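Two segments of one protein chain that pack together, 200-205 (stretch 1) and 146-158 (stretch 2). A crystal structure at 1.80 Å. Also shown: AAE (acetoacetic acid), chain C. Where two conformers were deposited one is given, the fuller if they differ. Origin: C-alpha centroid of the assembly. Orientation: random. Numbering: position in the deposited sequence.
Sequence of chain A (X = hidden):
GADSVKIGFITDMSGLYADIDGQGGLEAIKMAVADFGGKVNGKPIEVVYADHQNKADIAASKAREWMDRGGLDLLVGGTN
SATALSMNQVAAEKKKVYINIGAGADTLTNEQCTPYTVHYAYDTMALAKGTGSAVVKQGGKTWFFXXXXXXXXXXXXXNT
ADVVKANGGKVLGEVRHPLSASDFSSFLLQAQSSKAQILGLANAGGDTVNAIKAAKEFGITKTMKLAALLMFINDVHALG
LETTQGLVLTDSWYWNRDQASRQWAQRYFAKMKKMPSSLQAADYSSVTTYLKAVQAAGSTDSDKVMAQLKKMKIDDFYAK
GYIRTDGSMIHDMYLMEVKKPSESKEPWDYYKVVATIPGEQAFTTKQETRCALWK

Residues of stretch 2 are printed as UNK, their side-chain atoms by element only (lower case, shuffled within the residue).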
ATOM      1  N   GLY A 200       8.080  14.402   9.295  1.00 13.13           N
ATOM      2  CA  GLY A 200       7.580  13.084   8.895  1.00 12.92           C
ATOM      3  C   GLY A 200       6.255  13.318   8.193  1.00 14.02           C
ATOM      4  O   GLY A 200       5.325  13.892   8.760  1.00 12.65           O
ATOM      5  N   LEU A 201       6.197  12.921   6.937  1.00 12.50           N
ATOM      6  CA  LEU A 201       4.999  13.042   6.121  1.00 12.32           C
ATOM      7  C   LEU A 201       4.135  11.803   6.252  1.00 12.57           C
ATOM      8  O   LEU A 201       4.350  10.800   5.548  1.00 11.73           O
ATOM      9  CB  LEU A 201       5.405  13.223   4.667  1.00 12.53           C
ATOM     10  CG  LEU A 201       6.236  14.476   4.427  1.00 13.55           C
ATOM     11  CD1 LEU A 201       6.734  14.517   2.971  1.00 13.77           C
ATOM     12  CD2 LEU A 201       5.447  15.738   4.783  1.00 13.56           C
ATOM     13  N   ALA A 202       3.214  11.828   7.220  1.00 12.14           N
ATOM     14  CA  ALA A 202       2.311  10.701   7.469  1.00 12.67           C
ATOM     15  C   ALA A 202       1.072  10.903   6.608  1.00 11.55           C
ATOM     16  O   ALA A 202      -0.049  11.130   7.096  1.00 12.41           O
ATOM     17  CB  ALA A 202       1.950  10.615   8.995  1.00 12.53           C
ATOM     18  N   ASN A 203       1.282  10.811   5.300  1.00 13.00           N
ATOM     19  CA  ASN A 203       0.227  11.054   4.320  1.00 11.97           C
ATOM     20  C   ASN A 203       0.686  10.371   3.037  1.00 12.07           C
ATOM     21  O   ASN A 203       1.710   9.705   3.072  1.00 12.82           O
ATOM     22  CB  ASN A 203      -0.062  12.551   4.152  1.00 12.50           C
ATOM     23  CG  ASN A 203       1.155  13.386   3.703  1.00 13.97           C
ATOM     24  OD1 ASN A 203       2.106  12.895   3.107  1.00 13.01           O
ATOM     25  ND2 ASN A 203       1.040  14.702   3.886  1.00 14.16           N
ATOM     26  N   ALA A 204      -0.061  10.493   1.954  1.00 11.72           N
ATOM     27  CA  ALA A 204       0.224   9.679   0.751  1.00 11.30           C
ATOM     28  C   ALA A 204      -0.256  10.373  -0.509  1.00 12.05           C
ATOM     29  O   ALA A 204      -1.046  11.330  -0.468  1.00 11.25           O
ATOM     30  CB  ALA A 204      -0.455   8.334   0.870  1.00 11.07           C
ATOM     31  N   GLY A 205       0.199   9.865  -1.643  1.00 10.20           N
ATOM     32  CA  GLY A 205      -0.316  10.293  -2.919  1.00 11.96           C
ATOM     33  C   GLY A 205      -0.246  11.786  -3.166  1.00 11.89           C
ATOM     34  O   GLY A 205       0.775  12.430  -2.913  1.00 11.82           O
ATOM     35  N   UNK A 146       3.475  15.710   9.979  1.00 13.57           N
ATOM     36  CA  UNK A 146       2.353  16.262   9.220  1.00 13.74           C
ATOM     37  C   UNK A 146       1.494  15.053   8.871  1.00 14.43           C
ATOM     38  O   UNK A 146       1.918  14.178   8.108  1.00 14.18           O
ATOM     39  c   UNK A 146       2.516  18.136   5.752  1.00 18.12           C
ATOM     40  c   UNK A 146       0.977  18.648   7.673  1.00 16.83           C
ATOM     41  c   UNK A 146       2.845  16.954   7.954  1.00 13.94           C
ATOM     42  c   UNK A 146       1.824  17.554   6.994  1.00 15.80           C
ATOM     43  N   UNK A 147       0.279  14.996   9.404  1.00 13.05           N
ATOM     44  CA  UNK A 147      -0.476  13.756   9.404  1.00 13.39           C
ATOM     45  C   UNK A 147      -1.846  13.929   8.761  1.00 13.89           C
ATOM     46  O   UNK A 147      -2.654  14.773   9.213  1.00 14.45           O
ATOM     47  c   UNK A 147      -1.511  11.984  10.934  1.00 13.83           C
ATOM     48  c   UNK A 147      -0.670  13.280  10.848  1.00 14.58           C
ATOM     49  o   UNK A 147       0.624  13.098  11.458  1.00 15.10           O
ATOM     50  N   UNK A 148      -2.140  13.103   7.765  1.00 13.12           N
ATOM     51  CA  UNK A 148      -3.465  13.093   7.151  1.00 13.38           C
ATOM     52  C   UNK A 148      -4.497  12.654   8.199  1.00 12.52           C
ATOM     53  O   UNK A 148      -4.334  11.630   8.868  1.00 12.72           O
ATOM     54  c   UNK A 148      -3.526  12.162   5.936  1.00 11.94           C
ATOM     55  N   UNK A 149      -5.577  13.416   8.284  1.00 14.25           N
ATOM     56  CA  UNK A 149      -6.587  13.253   9.334  1.00 13.91           C
ATOM     57  C   UNK A 149      -7.601  12.174   9.036  1.00 14.98           C
ATOM     58  O   UNK A 149      -8.775  12.468   8.799  1.00 14.97           O
ATOM     59  c   UNK A 149      -8.183  14.601  10.843  1.00 17.39           C
ATOM     60  c   UNK A 149      -7.298  14.606   9.579  1.00 14.53           C
ATOM     61  o   UNK A 149      -9.042  15.529  10.965  1.00 20.45           O
ATOM     62  o   UNK A 149      -8.033  13.696  11.709  1.00 16.14           O
ATOM     63  N   UNK A 150      -7.139  10.929   9.019  1.00 14.41           N
ATOM     64  CA  UNK A 150      -8.002   9.758   8.869  1.00 15.32           C
ATOM     65  C   UNK A 150      -7.180   8.531   9.243  1.00 15.29           C
ATOM     66  O   UNK A 150      -6.040   8.669   9.663  1.00 14.62           O
ATOM     67  c   UNK A 150      -6.586   9.957   5.995  1.00 14.80           C
ATOM     68  c   UNK A 150      -7.680   9.187   6.367  1.00 14.85           C
ATOM     69  c   UNK A 150      -8.610   9.635   7.456  1.00 15.30           C
ATOM     70  c   UNK A 150      -7.117   7.618   4.610  1.00 13.88           C
ATOM     71  c   UNK A 150      -5.730   9.545   4.943  1.00 14.22           C
ATOM     72  c   UNK A 150      -7.948   8.026   5.635  1.00 17.00           C
ATOM     73  o   UNK A 150      -5.216   7.957   3.205  1.00 14.85           O
ATOM     74  c   UNK A 150      -6.029   8.385   4.246  1.00 15.46           C
ATOM     75  N   UNK A 151      -7.777   7.348   9.136  1.00 15.03           N
ATOM     76  CA  UNK A 151      -7.187   6.119   9.674  1.00 14.22           C
ATOM     77  C   UNK A 151      -5.759   5.872   9.228  1.00 14.14           C
ATOM     78  O   UNK A 151      -4.939   5.414  10.016  1.00 12.00           O
ATOM     79  c   UNK A 151      -8.038   4.900   9.297  1.00 14.74           C
ATOM     80  N   UNK A 152      -5.455   6.156   7.965  1.00 13.38           N
ATOM     81  CA  UNK A 152      -4.102   5.935   7.476  1.00 13.20           C
ATOM     82  C   UNK A 152      -3.061   6.814   8.156  1.00 12.35           C
ATOM     83  O   UNK A 152      -2.043   6.315   8.618  1.00 12.38           O
ATOM     84  c   UNK A 152      -0.599   4.929   4.925  1.00 13.39           C
ATOM     85  c   UNK A 152      -2.007   7.319   5.034  1.00 14.80           C
ATOM     86  c   UNK A 152      -1.895   4.945   5.395  1.00 12.77           C
ATOM     87  c   UNK A 152      -0.694   7.318   4.593  1.00 14.31           C
ATOM     88  c   UNK A 152       0.016   6.113   4.520  1.00 12.85           C
ATOM     89  c   UNK A 152      -4.013   6.143   5.953  1.00 12.95           C
ATOM     90  c   UNK A 152      -2.622   6.134   5.440  1.00 14.03           C
ATOM     91  N   UNK A 153      -3.294   8.129   8.171  1.00 12.17           N
ATOM     92  CA  UNK A 153      -2.353   9.046   8.800  1.00 12.31           C
ATOM     93  C   UNK A 153      -2.120   8.704  10.248  1.00 13.82           C
ATOM     94  O   UNK A 153      -0.972   8.662  10.716  1.00 13.28           O
ATOM     95  N   UNK A 154      -3.212   8.456  10.970  1.00 13.70           N
ATOM     96  CA  UNK A 154      -3.145   8.169  12.396  0.50 14.41           C
ATOM     97  C   UNK A 154      -2.331   6.901  12.682  1.00 13.30           C
ATOM     98  O   UNK A 154      -1.485   6.887  13.582  1.00 13.10           O
ATOM     99  c   UNK A 154      -6.726   9.285  13.547  0.50 20.50           C
ATOM    100  c   UNK A 154      -5.335   9.372  12.905  0.50 18.16           C
ATOM    101  c   UNK A 154      -7.675  10.330  12.962  0.50 20.70           C
ATOM    102  c   UNK A 154      -4.559   8.060  12.987  0.50 14.62           C
ATOM    103  n   UNK A 154      -9.074  10.169  13.464  0.50 18.96           N
ATOM    104  N   UNK A 155      -2.572   5.856  11.909  1.00 12.91           N
ATOM    105  CA  UNK A 155      -1.840   4.603  12.070  1.00 11.94           C
ATOM    106  C   UNK A 155      -0.359   4.802  11.763  1.00 12.40           C
ATOM    107  O   UNK A 155       0.494   4.322  12.516  1.00 13.95           O
ATOM    108  c   UNK A 155      -2.405   3.510  11.194  1.00 12.09           C
ATOM    109  N   UNK A 156      -0.060   5.572  10.722  1.00 11.03           N
ATOM    110  CA  UNK A 156       1.323   5.688  10.266  1.00 12.21           C
ATOM    111  C   UNK A 156       2.083   6.551  11.237  1.00 12.55           C
ATOM    112  O   UNK A 156       3.212   6.240  11.557  1.00 12.61           O
ATOM    113  c   UNK A 156       2.803   6.483   8.229  1.00 11.40           C
ATOM    114  c   UNK A 156       2.597   6.961   6.802  1.00 11.42           C
ATOM    115  c   UNK A 156       1.414   6.254   8.848  1.00 11.52           C
ATOM    116  c   UNK A 156       3.685   5.195   8.232  1.00 13.05           C
ATOM    117  N   UNK A 157       1.456   7.622  11.715  1.00 12.87           N
ATOM    118  CA  UNK A 157       2.078   8.472  12.725  0.50 13.46           C
ATOM    119  C   UNK A 157       2.365   7.650  13.985  1.00 13.09           C
ATOM    120  O   UNK A 157       3.434   7.763  14.582  1.00 13.30           O
ATOM    121  c   UNK A 157       1.196   9.694  13.057  0.50 13.38           C
ATOM    122  c   UNK A 157       1.766  10.577  14.191  0.50 14.85           C
ATOM    123  o   UNK A 157       0.197  12.376  13.796  0.50 19.68           O
ATOM    124  o   UNK A 157       0.767  11.958  15.858  0.50 23.48           O
ATOM    125  c   UNK A 157       0.834  11.708  14.640  0.50 18.07           C
ATOM    126  N   UNK A 158       1.414   6.829  14.405  1.00 13.63           N
ATOM    127  CA  UNK A 158       1.649   6.036  15.619  1.00 14.51           C
ATOM    128  C   UNK A 158       2.789   5.015  15.457  1.00 14.17           C
ATOM    129  O   UNK A 158       3.669   4.939  16.317  1.00 13.24           O
ATOM    130  c   UNK A 158       0.480   4.060  19.721  1.00 31.26           C
ATOM    131  c   UNK A 158       0.534   4.317  17.219  1.00 20.12           C
ATOM    132  n   UNK A 158       1.039   2.666  19.661  1.00 34.30           N
ATOM    133  c   UNK A 158       0.367   5.341  16.102  1.00 16.42           C
ATOM    134  c   UNK A 158       0.923   4.935  18.519  1.00 27.38           C
TER
HETATM  135  O1  AAE C 501      -3.943   3.517   3.363  1.00 12.11           O
HETATM  136  C2  AAE C 501      -4.061   4.620   2.799  1.00 12.90           C
HETATM  137  O3  AAE C 501      -5.041   5.372   2.995  1.00 10.60           O
HETATM  138  C4  AAE C 501      -2.938   5.086   1.888  1.00 12.11           C
HETATM  139  C5  AAE C 501      -3.192   4.691   0.460  1.00 16.14           C
HETATM  140  O8  AAE C 501      -4.091   3.871   0.158  1.00 11.84           O
HETATM  141  C9  AAE C 501      -2.197   5.215  -0.533  1.00 12.93           C

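Position 146 carries four carbons, forked at the second, and one tip lies 3.9 Å from CD2 of Leu-201: Leu-146, the contact being made by its own CD2. Its backbone is bound twice, N giving a hydrogen bond to Gly-200 O (2.9 Å) and O taking one from Ala-202 N (2.8 Å), the pattern of parallel strands.

Position 147 has one carbon bearing an oxygen and a carbon, the oxygen 3.7 Å from Ala-202 CB: Thr-147, the oxygen being OG1, on the sheet face opposite the two leucines. At 148 a single carbon, 3.9 Å from Asn-203 CB, means Ala-148; its N closes the ladder on Ala-202 O at 3.0 Å.

Position 149 has two carbons, the second with two oxygens; its CA-to-CB bond points away from stretch 1, which it does not touch: Asp-149. Position 150, one carbon and a six-carbon ring bearing oxygen, is Tyr-150. It holds the N-cap position, and its OH donates to O3 of acetoacetic acid at 2.6 Å. The lone carbon of 151, out of reach, gives Ala-151.

Position 152 has one carbon and a plain six-carbon ring, one ring carbon 3.7 Å from Asn-203 C, which lies at the ring edge: Phe-152. That carbon, CE2, is also 3.9 Å from Ala-204 CB, while C4 of the ligand lies over one face. Position 153 has no side-chain atoms, and its CA packs 3.5 Å from Ala-202 O: Gly-153. A CB there would fall 1.9 Å from Ala-148 O, so the bare backbone lets the helix come this close.

Four carbons in a row ending in nitrogen, the CA-to-CB bond pointing away from stretch 1 and nothing touching it, make 154 Lys-154; one carbon, out of reach, makes 155 Ala-155. Position 156 has four carbons, forked at the second, with a tip carbon 3.8 Å from Ala-202 CA: Leu-156, the tip being CD2. Position 157 has three carbons, the third with two oxygens, and its CB is 4.2 Å from Ala-202 CB: Glu-157. Its OE1 accepts a very short hydrogen bond, 2.5 Å, from Thr-147 OG1, tying helix to strand within the stretch. Four carbons and a terminal nitrogen, out of reach, identify 158 as Lys-158.

The contact follows a compact rule. Parallel strands are joined by three backbone hydrogen bonds, and the chain then turns back so that its helix runs at 142° to strand 200-202, covering one sheet face. Ala-202 is the hub: small enough to sit beneath Leu-156 and Glu-157, it is the most covered residue of the contact. Leu-201 and Leu-146 pair on the other face, while Phe-152 bridges the following loop and the ligand.

Stretch 2, residues 146-158: LTADYAFGKALEK
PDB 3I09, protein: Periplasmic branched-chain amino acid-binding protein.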